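Local coordinates for DNA mismatch repair protein MLH3 (Saccharomyces cerevisiae S288C, PDB 6RMN) that takes part in DNA mismatch repair as one half of the MutLbeta heterodimer, correcting insertion-deletion loops that arise during replication, DNA damage or meiotic recombination, at residues Asp47-Asp52 against Lys192-Ala197; Arg76-Cys81 against Leu119-Leu124; Asp91-Tyr96 against Gln145-Leu150; Leu156-Ser161 against Trp175-Cys180. All blocks are in the same frame, centred on the assembly; numbering follows the deposited sequence.

Interaction 1 (Asp47-Asp52 against Lys192-Ala197). With ZN (zinc ion), chain C.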
loop_
_atom_site.group_PDB
_atom_site.type_symbol
_atom_site.label_atom_id
_atom_site.label_comp_id
_atom_site.label_asym_id
_atom_site.label_seq_id
_atom_site.Cartn_x
_atom_site.Cartn_y
_atom_site.Cartn_z
ATOM N N ASP B 47 10.946 5.308 -0.544
ATOM C CA ASP B 47 12.163 4.825 0.115
ATOM C C ASP B 47 11.895 4.974 1.642
ATOM O O ASP B 47 11.615 6.087 2.103
ATOM C CB ASP B 47 13.352 5.693 -0.334
ATOM C CG ASP B 47 14.724 5.375 0.261
ATOM O OD1 ASP B 47 14.784 4.903 1.421
ATOM O OD2 ASP B 47 15.740 5.650 -0.409
ATOM N N GLN B 48 11.917 3.863 2.408
ATOM C CA GLN B 48 11.618 3.932 3.853
ATOM C C GLN B 48 12.656 4.722 4.666
ATOM O O GLN B 48 12.314 5.300 5.697
ATOM C CB GLN B 48 11.387 2.542 4.466
ATOM C CG GLN B 48 12.656 1.698 4.630
ATOM C CD GLN B 48 12.371 0.249 4.845
ATOM O OE1 GLN B 48 11.407 -0.307 4.318
ATOM N NE2 GLN B 48 13.211 -0.397 5.619
ATOM N N HIS B 49 13.912 4.739 4.203
ATOM C CA HIS B 49 14.979 5.464 4.872
ATOM C C HIS B 49 14.829 6.976 4.632
ATOM O O HIS B 49 14.822 7.741 5.598
ATOM C CB HIS B 49 16.359 4.944 4.437
ATOM C CG HIS B 49 17.482 5.759 4.982
ATOM N ND1 HIS B 49 17.837 5.693 6.313
ATOM C CD2 HIS B 49 18.237 6.695 4.376
ATOM C CE1 HIS B 49 18.816 6.557 6.468
ATOM N NE2 HIS B 49 19.098 7.177 5.329
ATOM N N ALA B 50 14.666 7.385 3.355
ATOM C CA ALA B 50 14.479 8.776 2.925
ATOM C C ALA B 50 13.260 9.406 3.596
ATOM O O ALA B 50 13.326 10.550 4.034
ATOM C CB ALA B 50 14.333 8.841 1.409
ATOM N N CYS B 51 12.167 8.637 3.696
ATOM C CA CYS B 51 10.910 9.005 4.341
ATOM C C CYS B 51 11.148 9.366 5.815
ATOM O O CYS B 51 10.775 10.452 6.247
ATOM C CB CYS B 51 9.907 7.859 4.208
ATOM S SG CYS B 51 8.329 8.164 5.034
ATOM N N ASP B 52 11.773 8.452 6.572
ATOM C CA ASP B 52 12.081 8.606 7.988
ATOM C C ASP B 52 13.076 9.753 8.235
ATOM O O ASP B 52 12.838 10.590 9.116
ATOM C CB ASP B 52 12.598 7.274 8.573
ATOM C CG ASP B 52 12.500 7.182 10.088
ATOM O OD1 ASP B 52 11.663 7.926 10.688
ATOM O OD2 ASP B 52 13.234 6.363 10.678
ATOM N N LYS B 192 22.586 13.647 11.672
ATOM C CA LYS B 192 21.856 13.122 12.839
ATOM C C LYS B 192 20.557 12.424 12.376
ATOM O O LYS B 192 20.211 11.371 12.906
ATOM C CB LYS B 192 21.476 14.251 13.808
ATOM C CG LYS B 192 22.595 14.765 14.676
ATOM C CD LYS B 192 22.071 15.842 15.625
ATOM C CE LYS B 192 23.161 16.587 16.375
ATOM N NZ LYS B 192 23.885 15.732 17.348
ATOM N N ALA B 193 19.840 13.033 11.407
ATOM C CA ALA B 193 18.586 12.525 10.842
ATOM C C ALA B 193 18.838 11.222 10.087
ATOM O O ALA B 193 18.113 10.249 10.306
ATOM C CB ALA B 193 17.953 13.567 9.925
ATOM N N CYS B 194 19.904 11.188 9.253
ATOM C CA CYS B 194 20.332 10.017 8.490
ATOM C C CYS B 194 20.602 8.840 9.434
ATOM O O CYS B 194 20.031 7.765 9.249
ATOM C CB CYS B 194 21.554 10.353 7.642
ATOM S SG CYS B 194 22.090 9.014 6.543
ATOM N N ARG B 195 21.403 9.079 10.487
ATOM C CA ARG B 195 21.768 8.080 11.495
ATOM C C ARG B 195 20.620 7.548 12.322
ATOM O O ARG B 195 20.669 6.392 12.719
ATOM C CB ARG B 195 22.842 8.624 12.439
ATOM C CG ARG B 195 24.212 8.534 11.861
ATOM C CD ARG B 195 24.980 7.306 12.297
ATOM N NE ARG B 195 26.357 7.480 11.849
ATOM C CZ ARG B 195 27.347 7.920 12.612
ATOM N NH1 ARG B 195 27.159 8.111 13.912
ATOM N NH2 ARG B 195 28.550 8.120 12.092
ATOM N N SER B 196 19.635 8.397 12.646
ATOM C CA SER B 196 18.507 7.990 13.473
ATOM C C SER B 196 17.444 7.234 12.678
ATOM O O SER B 196 16.669 6.485 13.268
ATOM C CB SER B 196 17.887 9.204 14.146
ATOM O OG SER B 196 18.703 9.653 15.211
ATOM N N ALA B 197 17.404 7.452 11.350
ATOM C CA ALA B 197 16.427 6.881 10.440
ATOM C C ALA B 197 16.526 5.389 10.284
ATOM O O ALA B 197 17.604 4.807 10.426
ATOM C CB ALA B 197 16.506 7.557 9.079
HETATM ZN ZN ZN C . 20.444 8.767 4.878
#

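Interaction 2 (Arg76-Cys81 against Leu119-Leu124)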
loop_
_atom_site.group_PDB
_atom_site.type_symbol
_atom_site.label_atom_id
_atom_site.label_comp_id
_atom_site.label_asym_id
_atom_site.label_seq_id
_atom_site.Cartn_x
_atom_site.Cartn_y
_atom_site.Cartn_z
ATOM N N ARG B 76 27.164 27.031 25.272
ATOM C CA ARG B 76 28.129 26.471 26.222
ATOM C C ARG B 76 29.431 27.292 26.273
ATOM O O ARG B 76 30.069 27.512 25.237
ATOM C CB ARG B 76 28.398 24.980 25.880
ATOM C CG ARG B 76 29.440 24.250 26.750
ATOM C CD ARG B 76 29.000 23.988 28.185
ATOM N NE ARG B 76 28.220 22.757 28.321
ATOM C CZ ARG B 76 26.893 22.710 28.378
ATOM N NH1 ARG B 76 26.177 23.827 28.301
ATOM N NH2 ARG B 76 26.270 21.546 28.511
ATOM N N ASP B 77 29.817 27.743 27.491
ATOM C CA ASP B 77 31.031 28.525 27.744
ATOM C C ASP B 77 32.276 27.699 27.426
ATOM O O ASP B 77 32.411 26.564 27.886
ATOM C CB ASP B 77 31.078 29.029 29.197
ATOM C CG ASP B 77 30.310 30.309 29.476
ATOM O OD1 ASP B 77 30.495 31.298 28.719
ATOM O OD2 ASP B 77 29.557 30.340 30.475
ATOM N N LEU B 78 33.165 28.272 26.614
ATOM C CA LEU B 78 34.399 27.664 26.135
ATOM C C LEU B 78 35.630 28.411 26.669
ATOM O O LEU B 78 35.658 29.649 26.685
ATOM C CB LEU B 78 34.361 27.660 24.595
ATOM C CG LEU B 78 35.508 27.033 23.808
ATOM C CD1 LEU B 78 35.622 25.528 24.059
ATOM C CD2 LEU B 78 35.295 27.263 22.341
ATOM N N LYS B 79 36.641 27.645 27.110
ATOM C CA LYS B 79 37.887 28.177 27.666
ATOM C C LYS B 79 39.074 27.918 26.736
ATOM O O LYS B 79 39.065 26.928 25.996
ATOM C CB LYS B 79 38.158 27.564 29.059
ATOM C CG LYS B 79 38.951 28.478 29.993
ATOM C CD LYS B 79 39.334 27.781 31.295
ATOM C CE LYS B 79 40.222 28.649 32.160
ATOM N NZ LYS B 79 40.543 27.997 33.458
ATOM N N ASP B 80 40.102 28.812 26.798
ATOM C CA ASP B 80 41.375 28.751 26.061
ATOM C C ASP B 80 41.200 28.411 24.572
ATOM O O ASP B 80 41.750 27.420 24.071
ATOM C CB ASP B 80 42.363 27.784 26.761
ATOM C CG ASP B 80 43.828 27.974 26.389
ATOM O OD1 ASP B 80 44.356 29.102 26.583
ATOM O OD2 ASP B 80 44.454 26.993 25.927
ATOM N N CYS B 81 40.389 29.225 23.888
ATOM C CA CYS B 81 40.104 29.083 22.468
ATOM C C CYS B 81 40.324 30.434 21.802
ATOM O O CYS B 81 39.432 31.290 21.783
ATOM C CB CYS B 81 38.694 28.547 22.238
ATOM S SG CYS B 81 38.340 28.085 20.521
ATOM N N LEU B 119 41.070 36.061 17.547
ATOM C CA LEU B 119 39.639 35.831 17.723
ATOM C C LEU B 119 39.461 34.930 18.947
ATOM O O LEU B 119 39.803 33.747 18.902
ATOM C CB LEU B 119 39.045 35.168 16.460
ATOM C CG LEU B 119 37.527 35.087 16.360
ATOM C CD1 LEU B 119 36.935 36.421 16.004
ATOM C CD2 LEU B 119 37.115 34.068 15.312
ATOM N N GLU B 120 38.970 35.508 20.050
ATOM C CA GLU B 120 38.759 34.766 21.287
ATOM C C GLU B 120 37.325 34.282 21.336
ATOM O O GLU B 120 36.420 35.093 21.533
ATOM C CB GLU B 120 39.091 35.646 22.504
ATOM C CG GLU B 120 38.947 34.970 23.858
ATOM C CD GLU B 120 39.057 35.909 25.046
ATOM O OE1 GLU B 120 39.852 35.606 25.966
ATOM O OE2 GLU B 120 38.350 36.946 25.064
ATOM N N ILE B 121 37.116 32.966 21.156
ATOM C CA ILE B 121 35.784 32.371 21.217
ATOM C C ILE B 121 35.430 32.074 22.671
ATOM O O ILE B 121 36.121 31.302 23.342
ATOM C CB ILE B 121 35.590 31.164 20.253
ATOM C CG1 ILE B 121 35.568 31.636 18.787
ATOM C CG2 ILE B 121 34.302 30.420 20.553
ATOM C CD1 ILE B 121 36.823 31.408 18.057
ATOM N N LYS B 122 34.353 32.718 23.146
ATOM C CA LYS B 122 33.814 32.613 24.498
ATOM C C LYS B 122 32.730 31.543 24.621
ATOM O O LYS B 122 32.764 30.763 25.571
ATOM C CB LYS B 122 33.312 33.984 24.986
ATOM C CG LYS B 122 34.443 34.996 25.177
ATOM C CD LYS B 122 33.983 36.271 25.866
ATOM C CE LYS B 122 35.160 37.118 26.302
ATOM N NZ LYS B 122 34.729 38.340 27.033
ATOM N N THR B 123 31.758 31.515 23.692
ATOM C CA THR B 123 30.664 30.537 23.725
ATOM C C THR B 123 30.478 29.845 22.384
ATOM O O THR B 123 30.739 30.435 21.337
ATOM C CB THR B 123 29.316 31.152 24.207
ATOM O OG1 THR B 123 28.726 31.938 23.171
ATOM C CG2 THR B 123 29.436 31.964 25.500
ATOM N N LEU B 124 29.990 28.596 22.430
ATOM C CA LEU B 124 29.660 27.786 21.261
ATOM C C LEU B 124 28.403 26.981 21.542
ATOM O O LEU B 124 28.255 26.530 22.671
ATOM C CB LEU B 124 30.801 26.817 20.916
ATOM C CG LEU B 124 32.022 27.353 20.159
ATOM C CD1 LEU B 124 32.926 26.191 19.775
ATOM C CD2 LEU B 124 31.619 28.123 18.891
HETATM O O HOH W 1 38.385 30.905 24.824
#

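Interaction 3 (Asp91-Tyr96 against Gln145-Leu150)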
loop_
_atom_site.group_PDB
_atom_site.type_symbol
_atom_site.label_atom_id
_atom_site.label_comp_id
_atom_site.label_asym_id
_atom_site.label_seq_id
_atom_site.Cartn_x
_atom_site.Cartn_y
_atom_site.Cartn_z
ATOM N N ASP B 91 38.378 42.019 10.542
ATOM C CA ASP B 91 37.382 43.030 10.173
ATOM C C ASP B 91 36.053 42.354 9.814
ATOM O O ASP B 91 34.997 42.819 10.249
ATOM C CB ASP B 91 37.897 43.912 9.016
ATOM C CG ASP B 91 39.084 44.823 9.349
ATOM O OD1 ASP B 91 39.626 44.723 10.484
ATOM O OD2 ASP B 91 39.479 45.631 8.474
ATOM N N LEU B 92 36.119 41.226 9.072
ATOM C CA LEU B 92 34.977 40.398 8.677
ATOM C C LEU B 92 34.247 39.846 9.918
ATOM O O LEU B 92 33.020 39.921 9.973
ATOM C CB LEU B 92 35.456 39.262 7.752
ATOM C CG LEU B 92 34.425 38.392 7.033
ATOM C CD1 LEU B 92 33.475 39.218 6.176
ATOM C CD2 LEU B 92 35.122 37.379 6.153
ATOM N N PHE B 93 34.998 39.357 10.928
ATOM C CA PHE B 93 34.417 38.862 12.180
ATOM C C PHE B 93 33.847 39.990 13.041
ATOM O O PHE B 93 32.791 39.820 13.660
ATOM C CB PHE B 93 35.403 37.987 12.974
ATOM C CG PHE B 93 35.571 36.589 12.422
ATOM C CD1 PHE B 93 34.488 35.718 12.346
ATOM C CD2 PHE B 93 36.820 36.127 12.026
ATOM C CE1 PHE B 93 34.643 34.436 11.824
ATOM C CE2 PHE B 93 36.978 34.835 11.519
ATOM C CZ PHE B 93 35.889 33.995 11.427
ATOM N N LYS B 94 34.520 41.154 13.038
ATOM C CA LYS B 94 34.084 42.365 13.748
ATOM C C LYS B 94 32.722 42.810 13.200
ATOM O O LYS B 94 31.808 43.098 13.977
ATOM C CB LYS B 94 35.119 43.492 13.579
ATOM C CG LYS B 94 35.329 44.317 14.840
ATOM C CD LYS B 94 36.477 45.304 14.670
ATOM C CE LYS B 94 36.823 46.009 15.960
ATOM N NZ LYS B 94 37.965 46.948 15.788
ATOM N N HIS B 95 32.587 42.792 11.858
ATOM C CA HIS B 95 31.390 43.145 11.105
ATOM C C HIS B 95 30.212 42.220 11.398
ATOM O O HIS B 95 29.085 42.707 11.468
ATOM C CB HIS B 95 31.708 43.131 9.593
ATOM C CG HIS B 95 30.630 43.681 8.712
ATOM N ND1 HIS B 95 29.541 42.915 8.338
ATOM C CD2 HIS B 95 30.537 44.891 8.114
ATOM C CE1 HIS B 95 28.815 43.682 7.542
ATOM N NE2 HIS B 95 29.373 44.881 7.375
ATOM N N TYR B 96 30.453 40.895 11.535
ATOM C CA TYR B 96 29.370 39.925 11.738
ATOM C C TYR B 96 29.267 39.337 13.163
ATOM O O TYR B 96 28.557 38.350 13.343
ATOM C CB TYR B 96 29.449 38.804 10.685
ATOM C CG TYR B 96 29.141 39.277 9.280
ATOM C CD1 TYR B 96 27.877 39.760 8.943
ATOM C CD2 TYR B 96 30.104 39.217 8.275
ATOM C CE1 TYR B 96 27.582 40.175 7.649
ATOM C CE2 TYR B 96 29.818 39.634 6.975
ATOM C CZ TYR B 96 28.557 40.115 6.668
ATOM O OH TYR B 96 28.268 40.540 5.393
ATOM N N GLN B 145 33.653 30.228 6.575
ATOM C CA GLN B 145 32.708 29.754 5.559
ATOM C C GLN B 145 31.368 30.511 5.687
ATOM O O GLN B 145 30.910 31.081 4.692
ATOM C CB GLN B 145 32.523 28.230 5.677
ATOM C CG GLN B 145 31.684 27.573 4.584
ATOM C CD GLN B 145 31.271 26.181 5.010
ATOM O OE1 GLN B 145 30.650 25.977 6.064
ATOM N NE2 GLN B 145 31.612 25.185 4.204
ATOM N N HIS B 146 30.807 30.599 6.919
ATOM C CA HIS B 146 29.584 31.353 7.172
ATOM C C HIS B 146 29.743 32.870 6.966
ATOM O O HIS B 146 28.853 33.491 6.380
ATOM C CB HIS B 146 28.973 31.048 8.540
ATOM C CG HIS B 146 27.597 31.632 8.680
ATOM N ND1 HIS B 146 26.578 31.303 7.792
ATOM C CD2 HIS B 146 27.126 32.536 9.568
ATOM C CE1 HIS B 146 25.524 31.999 8.180
ATOM N NE2 HIS B 146 25.801 32.755 9.242
ATOM N N ALA B 147 30.872 33.458 7.429
ATOM C CA ALA B 147 31.180 34.885 7.273
ATOM C C ALA B 147 31.245 35.262 5.786
ATOM O O ALA B 147 30.727 36.314 5.398
ATOM C CB ALA B 147 32.501 35.214 7.957
ATOM N N HIS B 148 31.870 34.392 4.956
ATOM C CA HIS B 148 31.966 34.581 3.506
ATOM C C HIS B 148 30.608 34.359 2.858
ATOM O O HIS B 148 30.280 35.057 1.909
ATOM C CB HIS B 148 33.032 33.668 2.875
ATOM C CG HIS B 148 34.435 34.073 3.195
ATOM N ND1 HIS B 148 34.917 35.337 2.878
ATOM C CD2 HIS B 148 35.424 33.364 3.782
ATOM C CE1 HIS B 148 36.167 35.360 3.311
ATOM N NE2 HIS B 148 36.518 34.194 3.857
ATOM N N ASP B 149 29.795 33.426 3.394
ATOM C CA ASP B 149 28.443 33.184 2.888
ATOM C C ASP B 149 27.599 34.462 3.012
ATOM O O ASP B 149 26.931 34.857 2.058
ATOM C CB ASP B 149 27.781 31.971 3.594
ATOM C CG ASP B 149 28.123 30.629 2.966
ATOM O OD1 ASP B 149 28.700 30.622 1.844
ATOM O OD2 ASP B 149 27.800 29.579 3.583
ATOM N N LEU B 150 27.714 35.142 4.164
ATOM C CA LEU B 150 27.024 36.388 4.473
ATOM C C LEU B 150 27.522 37.528 3.621
ATOM O O LEU B 150 26.707 38.242 3.030
ATOM C CB LEU B 150 27.164 36.742 5.963
ATOM C CG LEU B 150 26.451 35.821 6.938
ATOM C CD1 LEU B 150 27.050 35.929 8.328
ATOM C CD2 LEU B 150 24.966 36.093 6.962
#

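Interaction 4 (Leu156-Ser161 against Trp175-Cys180)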
loop_
_atom_site.group_PDB
_atom_site.type_symbol
_atom_site.label_atom_id
_atom_site.label_comp_id
_atom_site.label_asym_id
_atom_site.label_seq_id
_atom_site.Cartn_x
_atom_site.Cartn_y
_atom_site.Cartn_z
ATOM N N LEU B 156 21.487 35.032 3.724
ATOM C CA LEU B 156 21.077 36.332 4.253
ATOM C C LEU B 156 21.003 36.281 5.777
ATOM O O LEU B 156 20.931 35.176 6.320
ATOM C CB LEU B 156 19.803 36.920 3.588
ATOM C CG LEU B 156 18.534 36.088 3.485
ATOM C CD1 LEU B 156 17.703 36.182 4.763
ATOM C CD2 LEU B 156 17.674 36.610 2.362
ATOM N N PRO B 157 21.114 37.431 6.496
ATOM C CA PRO B 157 21.117 37.378 7.972
ATOM C C PRO B 157 19.786 36.975 8.607
ATOM O O PRO B 157 18.731 37.130 7.989
ATOM C CB PRO B 157 21.539 38.801 8.385
ATOM C CG PRO B 157 22.014 39.470 7.124
ATOM C CD PRO B 157 21.260 38.824 6.021
ATOM N N MET B 158 19.850 36.446 9.840
ATOM C CA MET B 158 18.682 36.016 10.609
ATOM C C MET B 158 17.880 37.209 11.086
ATOM O O MET B 158 18.317 37.907 11.999
ATOM C CB MET B 158 19.104 35.174 11.828
ATOM C CG MET B 158 19.025 33.701 11.602
ATOM S SD MET B 158 17.389 33.065 11.174
ATOM C CE MET B 158 16.596 33.146 12.717
ATOM N N ASP B 159 16.705 37.448 10.491
ATOM C CA ASP B 159 15.890 38.562 10.952
ATOM C C ASP B 159 15.008 38.108 12.110
ATOM O O ASP B 159 14.154 37.228 11.938
ATOM C CB ASP B 159 15.090 39.218 9.820
ATOM C CG ASP B 159 14.782 40.675 10.096
ATOM O OD1 ASP B 159 15.737 41.479 10.185
ATOM O OD2 ASP B 159 13.588 41.014 10.228
ATOM N N LEU B 160 15.270 38.674 13.307
ATOM C CA LEU B 160 14.554 38.371 14.548
ATOM C C LEU B 160 13.545 39.475 14.927
ATOM O O LEU B 160 12.887 39.368 15.968
ATOM C CB LEU B 160 15.538 38.081 15.710
ATOM C CG LEU B 160 16.602 36.981 15.503
ATOM C CD1 LEU B 160 17.566 36.929 16.669
ATOM C CD2 LEU B 160 15.981 35.624 15.332
ATOM N N SER B 161 13.398 40.512 14.056
ATOM C CA SER B 161 12.472 41.646 14.217
ATOM C C SER B 161 11.008 41.198 14.237
ATOM O O SER B 161 10.183 41.833 14.894
ATOM C CB SER B 161 12.675 42.665 13.099
ATOM O OG SER B 161 13.901 43.361 13.240
ATOM N N TRP B 175 10.749 26.886 7.956
ATOM C CA TRP B 175 11.188 26.916 6.563
ATOM C C TRP B 175 11.279 28.322 5.955
ATOM O O TRP B 175 11.891 28.479 4.895
ATOM C CB TRP B 175 10.342 25.989 5.702
ATOM C CG TRP B 175 8.877 26.038 5.988
ATOM C CD1 TRP B 175 8.167 25.203 6.802
ATOM C CD2 TRP B 175 7.929 26.945 5.415
ATOM N NE1 TRP B 175 6.835 25.544 6.781
ATOM C CE2 TRP B 175 6.658 26.602 5.927
ATOM C CE3 TRP B 175 8.025 27.987 4.475
ATOM C CZ2 TRP B 175 5.492 27.265 5.537
ATOM C CZ3 TRP B 175 6.872 28.656 4.100
ATOM C CH2 TRP B 175 5.622 28.297 4.627
ATOM N N LYS B 176 10.724 29.339 6.635
ATOM C CA LYS B 176 10.819 30.727 6.193
ATOM C C LYS B 176 12.191 31.310 6.592
ATOM O O LYS B 176 12.551 32.392 6.133
ATOM C CB LYS B 176 9.670 31.571 6.776
ATOM C CG LYS B 176 8.333 31.263 6.121
ATOM C CD LYS B 176 7.191 32.091 6.655
ATOM C CE LYS B 176 5.927 31.776 5.887
ATOM N NZ LYS B 176 4.789 32.645 6.291
ATOM N N TYR B 177 12.946 30.578 7.436
ATOM C CA TYR B 177 14.256 30.945 7.982
ATOM C C TYR B 177 15.317 29.891 7.656
ATOM O O TYR B 177 16.485 30.075 7.999
ATOM C CB TYR B 177 14.157 31.090 9.511
ATOM C CG TYR B 177 13.112 32.070 9.977
ATOM C CD1 TYR B 177 11.817 31.654 10.269
ATOM C CD2 TYR B 177 13.426 33.413 10.169
ATOM C CE1 TYR B 177 10.846 32.557 10.704
ATOM C CE2 TYR B 177 12.468 34.323 10.617
ATOM C CZ TYR B 177 11.175 33.892 10.875
ATOM O OH TYR B 177 10.227 34.794 11.306
ATOM N N SER B 178 14.902 28.782 7.028
ATOM C CA SER B 178 15.722 27.629 6.639
ATOM C C SER B 178 16.996 28.010 5.858
ATOM O O SER B 178 18.054 27.412 6.078
ATOM C CB SER B 178 14.880 26.651 5.823
ATOM O OG SER B 178 15.265 25.317 6.099
ATOM N N SER B 179 16.887 29.007 4.969
ATOM C CA SER B 179 17.982 29.517 4.146
ATOM C C SER B 179 19.132 30.194 4.941
ATOM O O SER B 179 20.266 30.184 4.466
ATOM C CB SER B 179 17.434 30.463 3.081
ATOM O OG SER B 179 17.069 31.730 3.609
ATOM N N CYS B 180 18.832 30.791 6.119
ATOM C CA CYS B 180 19.764 31.506 7.015
ATOM C C CYS B 180 20.649 30.587 7.821
ATOM O O CYS B 180 21.641 31.032 8.382
ATOM C CB CYS B 180 18.995 32.431 7.946
ATOM S SG CYS B 180 17.782 33.462 7.110
HETATM O O HOH W 2 22.444 33.542 7.873
HETATM O O HOH W 3 19.916 32.630 2.546
#

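Interaction 1 (Asp47-Asp52 against Lys192-Ala197)
A metal-bridged helix contact joins His49, in the first turn of helix 48-69, to Cys194, near the C-terminal end of helix 183-196, in the C-terminal region of the protein. The evidence is the zinc ion itself, bound by His49 NE2 at 2.1 Å and by Cys194 SG at 2.4 Å. Glu53 and a residue of the neighbouring protein chain complete the site. The imidazole reaches the metal with CG anti to the backbone N (chi1 174°), and its other nitrogen, ND1, is hydrogen-bonded to the backbone O of Val198, which should fix the turn of the ring. Cys194 O lies at the ring edge, close to its plane, 3.3 Å from CE1. Ala197 CB meets the ring obliquely, 3.6 Å from ND1. One turn further on, Asp52 OD2 comes within 3.2 Å of Ala197 CA while bonding to Val198 N, so both metal-side and second-shell groups hold the chain just after helix 183-196. At the helix start, Asp47 OD1 caps two amides, His49 N at 2.9 Å and Ala50 N at 3.1 Å. The sequence Asp47-Gln48-His49-Ala50 followed by Glu53 matches the DQHA(X)2E metal-binding motif of MutL-family endonuclease domains.

Interaction 2 (Arg76-Cys81 against Leu119-Leu124)
Leu78 N donates to Lys122 O over 2.7 Å, with an N-H...O angle of 172°, in the shortest and straightest direct bond between these segments. Before it in the chain the pairing is regular and antiparallel. Arg76 and Leu124 form the hydrogen-bonded pair, with Leu124 N giving 3.0 Å to Arg76 O and the return bond from Arg76 N to Leu124 O weak. Asp77 and Thr123 form the next, non-hydrogen-bonded pair. Past Leu78 the 76-81 chain swings out through Lys79 and Asp80 and returns at Cys81, whose O receives Ile121 N at 2.9 Å. Beside that bond a water accepts a hydrogen bond from Cys81 N at 2.8 Å and donates one to Ile121 O at 2.7 Å, bridging the two backbones. On the far edge of strand 117-124, Lys122 and Thr123 both face Gly106, a classic beta bulge.

The side chains divide by chemistry. Thr123 turns its methyl CG2 to Asp77 OD1, 3.5 Å away, because chi1 of 76° sets OG1 between the backbone N and carbonyl carbon, where it bonds Gly104 O. On another side, Leu78 CD2 touches both Leu124 CD1 (3.7 Å) and Ile121 CG2, its chain lying beside that of Ile121 and pointing the same way. Tyr132 of helix 126-132 also packs on Leu78, Cys81 and Leu124. The contact thus takes its register from backbone bonds and one water, while Leu78, Cys81 and Leu124 supply an apolar surface to helices 126-132 and 136-151.

Interaction 3 (Asp91-Tyr96 against Gln145-Leu150)
Leu92 and Ala147 mark the nearest backbone approach of helices 87-101 and 136-151, the axes of whose short segments 91-96 and 145-150 approach to 10.3 Å, crossing at 72°. Leu92 holds CG anti to the backbone N (chi1 -171°), which brings CG to 3.8 Å from Ala147 CB. Its CD2 lies over one face of the His148 imidazole, 4.0 Å from the ring centroid, in a CH-pi contact with the two side chains at about a right angle. Tyr96 has CG anti to the carbonyl carbon (chi1 -68°), and its ring is sandwiched. His95 ND1 stands over the centre of one face, whereas Leu150 CB stands 3.7 Å above the other, offset toward the rim. Leu92 CD1 lies in the ring plane at its edge. Leu150 and Tyr96 slide past each other in opposite directions, and Leu150 CD1 reaches the ring at CD1 (4.0 Å). An alanine at Tyr96 would probably leave Leu150 CB and CD1 without their aromatic surface and open a gap between the helices. The Phe93 ring meets that of Tyr107 of strand 106-110 edge-to-face. This is steeply crossed helix packing centred on a small alanine, in an alpha+beta fold of helices on an antiparallel sheet.

Interaction 4 (Leu156-Ser161 against Trp175-Cys180)
Met158 and Tyr177 make a Met-aromatic contact between two loop segments that lie between helices 136-151 and 183-196. The sulfur lies oblique to the ring, with Met158 SD 5.3 Å from the Tyr177 centroid, and the two side chains cross at about a right angle. Chi2 and chi3 of Met158, -60° and -75°, fold its chain back so that CE comes to 4.1 Å from Tyr177 CD2. The tight side is the buried one, formed by Met158 and Cys180, with Met158 SD 3.7 Å from Cys180 CB. Val68 and Val69 of helix 48-69 pack on Met158 from outside the two segments, and Leu65 of that helix touches Tyr177. Replacing Met158 by an alanine would probably open a gap beside Cys180 CB and leave the Tyr177 ring without its sulfur and methyl neighbours.

Toward the exposed side, evidence of packing thins out. At this margin Leu156 CD1 touches Cys180 SG at 3.6 Å. Asp159 O merely touches the Tyr177 ring at its edge, 3.6 Å from CE2, and around Leu156 the segments communicate through water. One water accepts from Leu156 N and makes weak contacts with Ser179 O and OG. A second is held more firmly, donating to both backbone carbonyls, Leu156 O at 2.7 Å and Cys180 O at 2.7 Å.

Overall arrangement
Interactions 2, 3 and 4 form a chain of neighbours, with centres about 17 Å apart between 2 and 3 and about 16 Å between 3 and 4. Leu119 CD1 packs on Phe93 CB (3.7 Å) at the first junction, where sheet meets helix; their segments alternate along the sequence. Leu150 and His146 of interaction 3 touch the loops of interaction 4. Interaction 1 stands apart, its centre about 33 Å from those of 2 and 3, yet its segments bracket all the others in sequence. Helix 48-69 runs from 1 to 4: it starts at the zinc site and its later residues pack on interaction 4, joining the zinc site to loops that in turn touch interaction 3.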